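Local atomic coordinates of aldose-aldose oxidoreductase (Caulobacter crescentus, PDB entry 5A04), a protein that probably catalyses the oxidation of one aldose sugar coupled to the reduction of another, using a bound NADP(H) as the hydride carrier. Residues A[75-80]-A[96-101]; A[8-13]-A[34-39]. All blocks are in the same frame, centred on the assembly; numbering follows the deposited sequence.

Contact 1. Residues A[75-80]-A[96-101]. With NDP (NADPH dihydro-nicotinamide-adenine-dinucleotide phosphate), chain G.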
loop_
_atom_site.group_PDB
_atom_site.type_symbol
_atom_site.label_atom_id
_atom_site.label_comp_id
_atom_site.label_asym_id
_atom_site.label_seq_id
_atom_site.Cartn_x
_atom_site.Cartn_y
_atom_site.Cartn_z
ATOM N N ASP A 75 -6.332 -24.442 33.942
ATOM C CA ASP A 75 -7.466 -24.562 33.033
ATOM C C ASP A 75 -7.055 -24.408 31.571
ATOM O O ASP A 75 -7.646 -25.018 30.683
ATOM C CB ASP A 75 -8.524 -23.517 33.371
ATOM C CG ASP A 75 -9.058 -23.681 34.774
ATOM O OD1 ASP A 75 -9.863 -24.616 34.988
ATOM O OD2 ASP A 75 -8.664 -22.888 35.655
ATOM N N ILE A 76 -6.045 -23.578 31.340
ATOM C CA ILE A 76 -5.645 -23.160 29.994
ATOM C C ILE A 76 -4.146 -23.289 29.837
ATOM O O ILE A 76 -3.400 -22.935 30.745
ATOM C CB ILE A 76 -6.034 -21.679 29.706
ATOM C CG1 ILE A 76 -7.546 -21.480 29.813
ATOM C CG2 ILE A 76 -5.515 -21.244 28.339
ATOM C CD1 ILE A 76 -7.953 -20.018 30.081
ATOM N N VAL A 77 -3.700 -23.792 28.690
ATOM C CA VAL A 77 -2.290 -23.742 28.329
ATOM C C VAL A 77 -2.110 -22.721 27.202
ATOM O O VAL A 77 -2.822 -22.771 26.190
ATOM C CB VAL A 77 -1.763 -25.114 27.867
ATOM C CG1 VAL A 77 -0.316 -24.999 27.404
ATOM C CG2 VAL A 77 -1.909 -26.161 28.981
ATOM N N TYR A 78 -1.167 -21.804 27.383
ATOM C CA TYR A 78 -0.878 -20.786 26.382
ATOM C C TYR A 78 0.450 -21.167 25.741
ATOM O O TYR A 78 1.500 -21.101 26.373
ATOM C CB TYR A 78 -0.842 -19.395 27.040
ATOM C CG TYR A 78 -0.808 -18.182 26.121
ATOM C CD1 TYR A 78 -0.560 -18.304 24.755
ATOM C CD2 TYR A 78 -1.017 -16.902 26.640
ATOM C CE1 TYR A 78 -0.512 -17.185 23.936
ATOM C CE2 TYR A 78 -0.974 -15.775 25.830
ATOM C CZ TYR A 78 -0.724 -15.923 24.480
ATOM O OH TYR A 78 -0.683 -14.809 23.676
ATOM N N VAL A 79 0.379 -21.610 24.490
ATOM C CA VAL A 79 1.549 -22.052 23.748
ATOM C C VAL A 79 2.234 -20.890 23.027
ATOM O O VAL A 79 1.651 -20.283 22.123
ATOM C CB VAL A 79 1.154 -23.129 22.721
ATOM C CG1 VAL A 79 2.376 -23.552 21.903
ATOM C CG2 VAL A 79 0.517 -24.330 23.438
ATOM N N ILE A 80 3.470 -20.591 23.440
ATOM C CA ILE A 80 4.205 -19.428 22.948
ATOM C C ILE A 80 5.606 -19.876 22.509
ATOM O O ILE A 80 6.641 -19.335 22.923
ATOM C CB ILE A 80 4.271 -18.301 24.031
ATOM C CG1 ILE A 80 2.904 -18.157 24.722
ATOM C CG2 ILE A 80 4.687 -16.973 23.407
ATOM C CD1 ILE A 80 2.778 -16.955 25.709
ATOM N N ALA A 96 -4.294 -33.428 27.653
ATOM C CA ALA A 96 -4.213 -33.210 29.102
ATOM C C ALA A 96 -5.472 -32.538 29.669
ATOM O O ALA A 96 -5.505 -32.158 30.844
ATOM C CB ALA A 96 -2.981 -32.383 29.443
ATOM N N GLY A 97 -6.491 -32.382 28.828
ATOM C CA GLY A 97 -7.776 -31.851 29.247
ATOM C C GLY A 97 -7.802 -30.344 29.448
ATOM O O GLY A 97 -8.653 -29.821 30.185
ATOM N N LYS A 98 -6.879 -29.644 28.792
ATOM C CA LYS A 98 -6.800 -28.183 28.941
ATOM C C LYS A 98 -7.318 -27.433 27.712
ATOM O O LYS A 98 -7.157 -27.886 26.571
ATOM C CB LYS A 98 -5.360 -27.745 29.222
ATOM C CG LYS A 98 -4.643 -28.540 30.334
ATOM C CD LYS A 98 -5.441 -28.546 31.637
ATOM C CE LYS A 98 -4.627 -29.181 32.752
ATOM N NZ LYS A 98 -5.433 -29.315 34.009
ATOM N N HIS A 99 -7.944 -26.282 27.958
ATOM C CA HIS A 99 -8.248 -25.329 26.902
ATOM C C HIS A 99 -6.933 -24.750 26.418
ATOM O O HIS A 99 -5.944 -24.799 27.133
ATOM C CB HIS A 99 -9.165 -24.226 27.417
ATOM C CG HIS A 99 -10.441 -24.740 28.010
ATOM N ND1 HIS A 99 -11.555 -25.009 27.248
ATOM C CD2 HIS A 99 -10.781 -25.018 29.290
ATOM C CE1 HIS A 99 -12.534 -25.426 28.034
ATOM N NE2 HIS A 99 -12.090 -25.442 29.279
ATOM N N VAL A 100 -6.907 -24.200 25.206
ATOM C CA VAL A 100 -5.636 -23.758 24.637
ATOM C C VAL A 100 -5.728 -22.359 24.040
ATOM O O VAL A 100 -6.633 -22.074 23.272
ATOM C CB VAL A 100 -5.157 -24.721 23.533
ATOM C CG1 VAL A 100 -3.884 -24.179 22.869
ATOM C CG2 VAL A 100 -4.900 -26.097 24.121
ATOM N N MET A 101 -4.792 -21.504 24.433
ATOM C CA MET A 101 -4.475 -20.278 23.718
ATOM C C MET A 101 -3.201 -20.564 22.936
ATOM O O MET A 101 -2.202 -20.995 23.506
ATOM C CB MET A 101 -4.270 -19.101 24.686
ATOM C CG MET A 101 -3.967 -17.789 23.999
ATOM S SD MET A 101 -5.460 -16.896 23.539
ATOM C CE MET A 101 -5.962 -16.274 25.152
HETATM P PA NDP G . 11.492 -16.598 21.526
HETATM O O1A NDP G . 12.541 -17.258 20.701
HETATM O O2A NDP G . 11.807 -15.284 22.185
HETATM O O5B NDP G . 10.949 -17.624 22.691
HETATM C C5B NDP G . 10.655 -18.862 22.109
HETATM C C4B NDP G . 10.635 -19.857 23.279
HETATM O O4B NDP G . 10.051 -21.099 22.881
HETATM C C3B NDP G . 12.083 -20.160 23.730
HETATM O O3B NDP G . 12.533 -19.224 24.657
HETATM C C2B NDP G . 11.876 -21.491 24.464
HETATM O O2B NDP G . 11.389 -21.331 25.665
HETATM C C1B NDP G . 10.698 -22.125 23.606
HETATM N N9A NDP G . 11.173 -23.162 22.687
HETATM C C8A NDP G . 10.796 -24.501 22.672
HETATM N N7A NDP G . 11.428 -25.215 21.720
HETATM C C5A NDP G . 12.260 -24.289 21.085
HETATM C C6A NDP G . 13.163 -24.412 20.013
HETATM N N6A NDP G . 13.346 -25.629 19.395
HETATM N N1A NDP G . 13.880 -23.340 19.556
HETATM C C2A NDP G . 13.641 -22.151 20.226
HETATM N N3A NDP G . 12.817 -21.883 21.245
HETATM C C4A NDP G . 12.122 -22.994 21.674
HETATM O O3 NDP G . 10.284 -16.414 20.403
HETATM P PN NDP G . 9.141 -15.304 20.740
HETATM O O1N NDP G . 8.600 -15.415 22.107
HETATM O O2N NDP G . 9.358 -13.997 20.010
HETATM O O5D NDP G . 7.858 -15.953 19.727
HETATM C C5D NDP G . 7.350 -17.172 20.193
HETATM C C4D NDP G . 5.924 -17.327 19.593
HETATM O O4D NDP G . 5.145 -16.144 19.947
HETATM C C3D NDP G . 5.955 -17.360 18.019
HETATM O O3D NDP G . 4.910 -18.220 17.530
HETATM C C2D NDP G . 5.639 -15.923 17.628
HETATM O O2D NDP G . 4.950 -15.841 16.393
HETATM C C1D NDP G . 4.649 -15.528 18.780
HETATM N N1N NDP G . 4.704 -14.085 19.024
HETATM C C2N NDP G . 3.537 -13.339 19.032
HETATM C C3N NDP G . 3.604 -11.999 19.288
HETATM C C7N NDP G . 2.375 -11.206 19.293
HETATM O O7N NDP G . 2.391 -9.963 19.353
HETATM N N7N NDP G . 1.148 -11.861 19.239
HETATM C C4N NDP G . 4.890 -11.298 19.558
HETATM C C5N NDP G . 6.072 -12.169 19.485
HETATM C C6N NDP G . 5.959 -13.473 19.243
HETATM P P2B NDP G . 12.002 -22.337 26.923
HETATM O O1X NDP G . 11.795 -23.703 26.309
HETATM O O2X NDP G . 13.411 -21.830 26.973
HETATM O O3X NDP G . 11.095 -21.975 28.097
#

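Contact 2. Residues A[8-13]-A[34-39]. With NDP (NADPH dihydro-nicotinamide-adenine-dinucleotide phosphate), chain G.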
loop_
_atom_site.group_PDB
_atom_site.type_symbol
_atom_site.label_atom_id
_atom_site.label_comp_id
_atom_site.label_asym_id
_atom_site.label_seq_id
_atom_site.Cartn_x
_atom_site.Cartn_y
_atom_site.Cartn_z
ATOM N N GLY A 8 -6.972 -20.571 35.551
ATOM C CA GLY A 8 -5.525 -20.641 35.673
ATOM C C GLY A 8 -4.811 -20.925 34.358
ATOM O O GLY A 8 -5.132 -21.881 33.664
ATOM N N TYR A 9 -3.839 -20.082 34.022
ATOM C CA TYR A 9 -3.008 -20.271 32.831
ATOM C C TYR A 9 -1.689 -20.979 33.132
ATOM O O TYR A 9 -0.988 -20.619 34.082
ATOM C CB TYR A 9 -2.680 -18.913 32.195
ATOM C CG TYR A 9 -3.694 -18.380 31.223
ATOM C CD1 TYR A 9 -4.886 -17.797 31.658
ATOM C CD2 TYR A 9 -3.430 -18.405 29.860
ATOM C CE1 TYR A 9 -5.810 -17.300 30.745
ATOM C CE2 TYR A 9 -4.330 -17.916 28.947
ATOM C CZ TYR A 9 -5.514 -17.361 29.378
ATOM O OH TYR A 9 -6.398 -16.869 28.435
ATOM N N ALA A 10 -1.343 -21.969 32.310
ATOM C CA ALA A 10 0.025 -22.437 32.210
ATOM C C ALA A 10 0.658 -21.762 30.996
ATOM O O ALA A 10 0.131 -21.859 29.896
ATOM C CB ALA A 10 0.078 -23.978 32.072
ATOM N N ILE A 11 1.760 -21.048 31.200
ATOM C CA ILE A 11 2.479 -20.432 30.087
ATOM C C ILE A 11 3.564 -21.397 29.616
ATOM O O ILE A 11 4.404 -21.849 30.405
ATOM C CB ILE A 11 3.094 -19.069 30.484
ATOM C CG1 ILE A 11 2.003 -18.121 31.008
ATOM C CG2 ILE A 11 3.816 -18.435 29.292
ATOM C CD1 ILE A 11 0.868 -17.848 30.024
ATOM N N LEU A 12 3.525 -21.744 28.330
ATOM C CA LEU A 12 4.417 -22.759 27.792
ATOM C C LEU A 12 5.334 -22.131 26.745
ATOM O O LEU A 12 4.864 -21.633 25.723
ATOM C CB LEU A 12 3.596 -23.920 27.200
ATOM C CG LEU A 12 4.358 -25.182 26.773
ATOM C CD1 LEU A 12 3.397 -26.383 26.771
ATOM C CD2 LEU A 12 4.971 -25.015 25.395
ATOM N N GLY A 13 6.638 -22.168 27.014
ATOM C CA GLY A 13 7.644 -21.553 26.151
ATOM C C GLY A 13 8.019 -20.181 26.683
ATOM O O GLY A 13 7.420 -19.178 26.298
ATOM N N LEU A 34 -2.055 -16.425 36.535
ATOM C CA LEU A 34 -0.921 -17.256 36.188
ATOM C C LEU A 34 -0.816 -18.406 37.197
ATOM O O LEU A 34 -0.666 -18.169 38.395
ATOM C CB LEU A 34 0.349 -16.402 36.172
ATOM C CG LEU A 34 1.631 -17.157 35.845
ATOM C CD1 LEU A 34 1.500 -17.796 34.468
ATOM C CD2 LEU A 34 2.822 -16.208 35.910
ATOM N N ALA A 35 -0.898 -19.645 36.716
ATOM C CA ALA A 35 -0.973 -20.802 37.610
ATOM C C ALA A 35 0.209 -21.757 37.470
ATOM O O ALA A 35 0.554 -22.472 38.415
ATOM C CB ALA A 35 -2.282 -21.557 37.377
ATOM N N ALA A 36 0.830 -21.785 36.295
ATOM C CA ALA A 36 1.900 -22.754 36.056
ATOM C C ALA A 36 2.846 -22.296 34.952
ATOM O O ALA A 36 2.503 -21.432 34.138
ATOM C CB ALA A 36 1.308 -24.127 35.716
ATOM N N LEU A 37 4.041 -22.886 34.941
ATOM C CA LEU A 37 5.059 -22.594 33.946
ATOM C C LEU A 37 5.533 -23.887 33.290
ATOM O O LEU A 37 5.725 -24.904 33.969
ATOM C CB LEU A 37 6.254 -21.877 34.580
ATOM C CG LEU A 37 5.913 -20.545 35.254
ATOM C CD1 LEU A 37 7.109 -20.092 36.076
ATOM C CD2 LEU A 37 5.541 -19.506 34.219
ATOM N N VAL A 38 5.711 -23.842 31.974
ATOM C CA VAL A 38 6.238 -24.984 31.229
ATOM C C VAL A 38 7.400 -24.518 30.368
ATOM O O VAL A 38 7.241 -23.612 29.553
ATOM C CB VAL A 38 5.165 -25.629 30.340
ATOM C CG1 VAL A 38 5.698 -26.937 29.746
ATOM C CG2 VAL A 38 3.901 -25.876 31.125
ATOM N N SER A 39 8.573 -25.121 30.563
ATOM C CA SER A 39 9.799 -24.639 29.938
ATOM C C SER A 39 10.791 -25.757 29.672
ATOM O O SER A 39 10.885 -26.699 30.454
ATOM C CB SER A 39 10.481 -23.582 30.822
ATOM O OG SER A 39 11.658 -23.087 30.188
HETATM P PA NDP G . 11.492 -16.598 21.526
HETATM O O1A NDP G . 12.541 -17.258 20.701
HETATM O O2A NDP G . 11.807 -15.284 22.185
HETATM O O5B NDP G . 10.949 -17.624 22.691
HETATM C C5B NDP G . 10.655 -18.862 22.109
HETATM C C4B NDP G . 10.635 -19.857 23.279
HETATM O O4B NDP G . 10.051 -21.099 22.881
HETATM C C3B NDP G . 12.083 -20.160 23.730
HETATM O O3B NDP G . 12.533 -19.224 24.657
HETATM C C2B NDP G . 11.876 -21.491 24.464
HETATM O O2B NDP G . 11.389 -21.331 25.665
HETATM C C1B NDP G . 10.698 -22.125 23.606
HETATM N N9A NDP G . 11.173 -23.162 22.687
HETATM C C8A NDP G . 10.796 -24.501 22.672
HETATM N N7A NDP G . 11.428 -25.215 21.720
HETATM C C5A NDP G . 12.260 -24.289 21.085
HETATM C C6A NDP G . 13.163 -24.412 20.013
HETATM N N6A NDP G . 13.346 -25.629 19.395
HETATM N N1A NDP G . 13.880 -23.340 19.556
HETATM C C2A NDP G . 13.641 -22.151 20.226
HETATM N N3A NDP G . 12.817 -21.883 21.245
HETATM C C4A NDP G . 12.122 -22.994 21.674
HETATM O O3 NDP G . 10.284 -16.414 20.403
HETATM P PN NDP G . 9.141 -15.304 20.740
HETATM O O1N NDP G . 8.600 -15.415 22.107
HETATM O O2N NDP G . 9.358 -13.997 20.010
HETATM O O5D NDP G . 7.858 -15.953 19.727
HETATM C C5D NDP G . 7.350 -17.172 20.193
HETATM C C4D NDP G . 5.924 -17.327 19.593
HETATM O O4D NDP G . 5.145 -16.144 19.947
HETATM C C3D NDP G . 5.955 -17.360 18.019
HETATM O O3D NDP G . 4.910 -18.220 17.530
HETATM C C2D NDP G . 5.639 -15.923 17.628
HETATM O O2D NDP G . 4.950 -15.841 16.393
HETATM C C1D NDP G . 4.649 -15.528 18.780
HETATM N N1N NDP G . 4.704 -14.085 19.024
HETATM C C2N NDP G . 3.537 -13.339 19.032
HETATM C C3N NDP G . 3.604 -11.999 19.288
HETATM C C7N NDP G . 2.375 -11.206 19.293
HETATM O O7N NDP G . 2.391 -9.963 19.353
HETATM N N7N NDP G . 1.148 -11.861 19.239
HETATM C C4N NDP G . 4.890 -11.298 19.558
HETATM C C5N NDP G . 6.072 -12.169 19.485
HETATM C C6N NDP G . 5.959 -13.473 19.243
HETATM P P2B NDP G . 12.002 -22.337 26.923
HETATM O O1X NDP G . 11.795 -23.703 26.309
HETATM O O2X NDP G . 13.411 -21.830 26.973
HETATM O O3X NDP G . 11.095 -21.975 28.097
#

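Contact 1. Residues A[75-80]-A[96-101]
Residues 76-79 and 99-101 run side by side as parallel strands, their axes 4.6 Å apart at closest approach, and four backbone hydrogen bonds join them from His99 N on Asp75 O to Val79 N on Met101 O. Beta-branched Ile76 and Val77 suit the extended backbone of this buried strand. Between the bonds Ile76 CA and Tyr78 CA bring C-H groups close to the carbonyls of His99 and Met101.

On the face carrying Ile76, Tyr78 and Met101, the methionine lies alongside the tyrosine, pointing the same way. Its CG sits over the ring centre, 3.5 Å from the centroid of Tyr78, a CH-pi contact; SD stands higher above the same face, 5.0 Å from the centroid, a more distant Met-aromatic contact. Met101 sends CG anti to its own N (chi1 -179°), and the bend at chi2 then lifts the sulfur away from the ring. Ile80 CD1 covers the other face, so the ring is sandwiched between Met101 and Ile80, which limits its turning about chi2, while its hydroxyl is hydrogen-bonded to Glu103 and Gln296. On the other face of the sheet, Val77 rests CG2 on Lys98 CB at 3.8 Å; the lysine's amine reaches the carbonyls of Val74 and Asn71.

Gly97, with positive phi, ends helix 86-95 in a Schellman motif, and the strand that follows completes the right-handed beta-alpha-beta crossover of a Rossmann fold, with Ile80 at the NADPH ribose.

Contact 2. Residues A[8-13]-A[34-39]
Leu12 and Val38 pack snugly on one face of this parallel strand pair: Leu12 CG lies 3.7 Å from Val38 CB, and CD1 reaches along the valine's CG1. With CG of Leu12 anti to the backbone N (chi1 -171°), its branch point rests against the valine's shoulder. Cutting Leu12 back to an alanine is likely to open a gap beside Val38 CB and CG1 and take a neighbour from Phe65, which also touches this leucine. Farther back, Ala10 and Ala36 meet methyl to methyl at 3.8 Å, small residues that suit a place where the backbones come within 4.3 Å (CA to CA).

Helix 16-22 connects strands 7-12 and 32-38 in the first beta-alpha-beta unit of the Rossmann fold, and Gly13 begins a GxGxxA pattern consistent with the dinucleotide-binding turn. At Gly13 the backbone angles would jam a side chain against the preceding carbonyl; its N-H bonds to Val38 O.

On the opposite face, Leu34 crosses Ile11 at about a right angle, pushing CD1 to 3.5 Å from Ile11 CG1. Where the pairing slips by one residue between Tyr9 and Ala10, a beta bulge forms: Tyr9 O accepts N-H groups from both Ala35 and Ala36, at 2.8 and 3.1 Å. The bulge turns the methyl of Ala35 onto Gly8 CA, where a side chain on the glycine would collide with it. Beyond Val38, Ser39 OG lies at the NADPH 2'-phosphate and donates to O3X, though the very short 2.4 Å separation is doubtful in its exact length.

In the fold
From the N terminus, strand 7-12 passes through helix 16-22 to strand 32-38, and contact 2 closes that loop. The chain then makes helix 42-52 and the short edge strand 59-60 before returning to strand 76-79 on the other side of strand 7-12; helix 86-95 leads on to strand 99-102, where contact 1 closes a second loop. The two loops follow in series, neither nesting nor crossing. They meet in the sheet itself: Ala10 and Ile76 are probably hydrogen-bonded through their backbones, and Met101 CE packs on Tyr9. With this pairing of 7-12 and 76-79 between them, they join four adjacent strands, in the order 32-38, 7-12, 76-79, 99-102, whose C-terminal ends face the NADPH site.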